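Local coordinates for protein cyclopropane mycolic acid synthase MmaA2 (Mycobacterium tuberculosis, PDB 1TPY) that converts a double bond at the distal position of alpha mycolic acids into a cis-cyclopropane ring, using a methylene group from S-adenosyl-L-methionine, at residues R24-L27 against T32-C35. Sequence-based numbering, arbitrary orientation.
Sequences RLFL and TYSC. With SAH (S-adenosyl-L-homocysteine), chain C; 16A (cetyl-trimethyl-ammonium), chain D; CO3 (carbonate ion), chain B.
Leu27 and Phe26 both pack against the ring of Tyr33; these apolar touches, with Leu27 also packed on the Thr32 carbonyl and no hydrogen bond between 24-27 and 32-35, bury 171 Å² in all, and all four touching residues are buried. Leu27 points its CB toward 32-35; with CG anti to its carbonyl carbon (chi1 -64°), the branch CD2 reaches Tyr33 CD2 at 3.6 Å, the two side chains crossing at about a right angle. Leu27 CD2 also lies 3.5 Å from Thr32 O. Phe26 presents its rim, CE1 standing 4.3 Å from Tyr33 CE2, while the tyrosine hydroxyl sits near the plane of the phenylalanine ring. That hydroxyl is hydrogen-bonded to Tyr265 and His15, which together with the packing would limit movement of the ring.

Three polar groups of 32-35 hydrogen-bond to ligands. Tyr33 N donates almost straight (176°) to OXT of S-adenosyl-L-homocysteine, and Ser34 OG donates to the other carboxylate oxygen, O, at 2.7 Å; Lys52 also bonds to this OG. Cys35 N donates to carbonate O1 at 2.8 Å (167°), an anion probably from the crystallisation liquor and held also by Tyr232 and His167. Cetyl-trimethyl-ammonium C17 lies over the centre of one Tyr33 ring face, 3.5 Å above the plane, consistent with a cation-pi attraction.

Leu27 CD2 and Phe26 CE1 lie across the ring plane from C17, in the detergent site that probably marks the acyl substrate's place. Tyr33 and Ser34 bind S-adenosylmethionine, and 24-27 packs behind Tyr33 at the carboxylate end of the cofactor site of a Rossmann-like methyltransferase.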
loop_
_atom_site.group_PDB
_atom_site.type_symbol
_atom_site.label_atom_id
_atom_site.label_comp_id
_atom_site.label_asym_id
_atom_site.label_seq_id
_atom_site.Cartn_x
_atom_site.Cartn_y
_atom_site.Cartn_z
ATOM N N ARG A 24 -8.747 -7.744 11.066
ATOM C CA ARG A 24 -8.385 -9.156 11.120
ATOM C C ARG A 24 -9.511 -10.046 10.600
ATOM O O ARG A 24 -9.285 -11.193 10.238
ATOM C CB ARG A 24 -8.018 -9.564 12.551
ATOM C CG ARG A 24 -6.532 -9.867 12.739
ATOM C CD ARG A 24 -6.258 -10.550 14.079
ATOM N NE ARG A 24 -6.357 -9.626 15.204
ATOM C CZ ARG A 24 -5.484 -8.655 15.457
ATOM N NH1 ARG A 24 -4.439 -8.471 14.660
ATOM N NH2 ARG A 24 -5.651 -7.868 16.512
ATOM N N LEU A 25 -10.723 -9.507 10.565
ATOM C CA LEU A 25 -11.883 -10.254 10.083
ATOM C C LEU A 25 -11.818 -10.568 8.593
ATOM O O LEU A 25 -12.368 -11.575 8.153
ATOM C CB LEU A 25 -13.176 -9.482 10.351
ATOM C CG LEU A 25 -13.576 -9.183 11.798
ATOM C CD1 LEU A 25 -14.892 -8.418 11.796
ATOM C CD2 LEU A 25 -13.711 -10.485 12.594
ATOM N N PHE A 26 -11.161 -9.718 7.806
ATOM C CA PHE A 26 -11.108 -9.980 6.376
ATOM C C PHE A 26 -9.732 -10.013 5.714
ATOM O O PHE A 26 -9.586 -10.559 4.621
ATOM C CB PHE A 26 -12.042 -9.010 5.636
ATOM C CG PHE A 26 -11.593 -7.577 5.655
ATOM C CD1 PHE A 26 -10.685 -7.106 4.710
ATOM C CD2 PHE A 26 -12.110 -6.687 6.594
ATOM C CE1 PHE A 26 -10.302 -5.769 4.697
ATOM C CE2 PHE A 26 -11.736 -5.344 6.592
ATOM C CZ PHE A 26 -10.832 -4.882 5.644
ATOM N N LEU A 27 -8.717 -9.452 6.360
ATOM C CA LEU A 27 -7.383 -9.490 5.764
ATOM C C LEU A 27 -6.824 -10.893 5.950
ATOM O O LEU A 27 -7.333 -11.662 6.769
ATOM C CB LEU A 27 -6.454 -8.477 6.439
ATOM C CG LEU A 27 -6.820 -6.997 6.292
ATOM C CD1 LEU A 27 -5.799 -6.140 7.038
ATOM C CD2 LEU A 27 -6.869 -6.627 4.816
ATOM N N THR A 32 -1.749 -8.113 5.496
ATOM C CA THR A 32 -1.258 -7.321 4.379
ATOM C C THR A 32 -2.517 -6.642 3.858
ATOM O O THR A 32 -3.577 -7.256 3.782
ATOM C CB THR A 32 -0.629 -8.204 3.286
ATOM O OG1 THR A 32 0.527 -8.865 3.816
ATOM C CG2 THR A 32 -0.212 -7.354 2.102
ATOM N N TYR A 33 -2.406 -5.366 3.519
ATOM C CA TYR A 33 -3.561 -4.610 3.075
ATOM C C TYR A 33 -3.218 -3.899 1.776
ATOM O O TYR A 33 -3.071 -2.680 1.738
ATOM C CB TYR A 33 -3.925 -3.610 4.173
ATOM C CG TYR A 33 -5.324 -3.043 4.116
ATOM C CD1 TYR A 33 -5.726 -2.078 5.035
ATOM C CD2 TYR A 33 -6.244 -3.463 3.155
ATOM C CE1 TYR A 33 -7.000 -1.542 5.006
ATOM C CE2 TYR A 33 -7.534 -2.931 3.115
ATOM C CZ TYR A 33 -7.900 -1.967 4.051
ATOM O OH TYR A 33 -9.163 -1.427 4.047
ATOM N N SER A 34 -3.094 -4.688 0.714
ATOM C CA SER A 34 -2.747 -4.192 -0.607
ATOM C C SER A 34 -2.927 -5.333 -1.610
ATOM O O SER A 34 -3.051 -6.491 -1.225
ATOM C CB SER A 34 -1.293 -3.703 -0.611
ATOM O OG SER A 34 -0.427 -4.675 -0.035
ATOM N N CYS A 35 -2.931 -5.007 -2.897
ATOM C CA CYS A 35 -3.128 -6.017 -3.929
ATOM C C CYS A 35 -2.192 -7.230 -3.864
ATOM O O CYS A 35 -0.966 -7.094 -3.863
ATOM C CB CYS A 35 -3.015 -5.380 -5.310
ATOM S SG CYS A 35 -3.357 -6.551 -6.656
HETATM N N SAH C . 2.345 -1.299 3.006
HETATM C CA SAH C . 1.365 -2.046 3.795
HETATM C CB SAH C . 0.213 -1.135 4.292
HETATM C CG SAH C . -0.589 -0.358 3.248
HETATM S SD SAH C . -1.912 0.651 3.970
HETATM C C SAH C . 0.790 -3.211 2.989
HETATM O O SAH C . 1.066 -3.280 1.778
HETATM O OXT SAH C . 0.057 -4.034 3.570
HETATM C "C5'" SAH C . -1.284 2.335 3.730
HETATM C "C4'" SAH C . -0.084 2.602 4.652
HETATM O "O4'" SAH C . 0.672 3.776 4.268
HETATM C "C3'" SAH C . -0.474 2.808 6.114
HETATM O "O3'" SAH C . 0.458 2.101 6.951
HETATM C "C2'" SAH C . -0.374 4.295 6.298
HETATM O "O2'" SAH C . -0.194 4.648 7.681
HETATM C "C1'" SAH C . 0.797 4.613 5.427
HETATM N N9 SAH C . 0.924 6.077 5.030
HETATM C C8 SAH C . 0.048 6.930 4.438
HETATM N N7 SAH C . 0.467 8.135 4.223
HETATM C C5 SAH C . 1.771 8.088 4.729
HETATM C C6 SAH C . 2.819 9.042 4.829
HETATM N N6 SAH C . 2.696 10.294 4.397
HETATM N N1 SAH C . 4.005 8.642 5.398
HETATM C C2 SAH C . 4.141 7.370 5.842
HETATM N N3 SAH C . 3.228 6.386 5.803
HETATM C C4 SAH C . 2.052 6.824 5.225
HETATM C C1 16A D . -8.483 -1.666 -1.967
HETATM C C2 16A D . -8.584 -0.151 -2.148
HETATM C C3 16A D . -8.979 0.189 -3.594
HETATM C C4 16A D . -9.133 1.673 -3.900
HETATM C C5 16A D . -9.530 1.846 -5.375
HETATM C C6 16A D . -9.724 3.297 -5.844
HETATM C C7 16A D . -10.867 4.135 -5.219
HETATM C C8 16A D . -10.777 5.677 -5.321
HETATM C C9 16A D . -9.451 6.341 -4.876
HETATM C C10 16A D . -9.070 6.193 -3.384
HETATM C C11 16A D . -7.579 6.427 -3.035
HETATM C C12 16A D . -7.128 5.866 -1.677
HETATM C C13 16A D . -6.368 4.543 -1.824
HETATM C C14 16A D . -6.010 3.950 -0.463
HETATM C C15 16A D . -5.504 2.518 -0.712
HETATM C C16 16A D . -5.284 1.846 0.659
HETATM N N1 16A D . -4.828 0.412 0.917
HETATM C C17 16A D . -4.702 -0.189 2.112
HETATM C C18 16A D . -5.666 -0.567 0.124
HETATM C C19 16A D . -3.430 0.248 0.363
HETATM C C CO3 B . -2.302 -0.980 -3.398
HETATM O O1 CO3 B . -2.166 -2.429 -3.725
HETATM O O2 CO3 B . -3.366 -0.543 -2.693
HETATM O O3 CO3 B . -1.358 -0.099 -3.816
#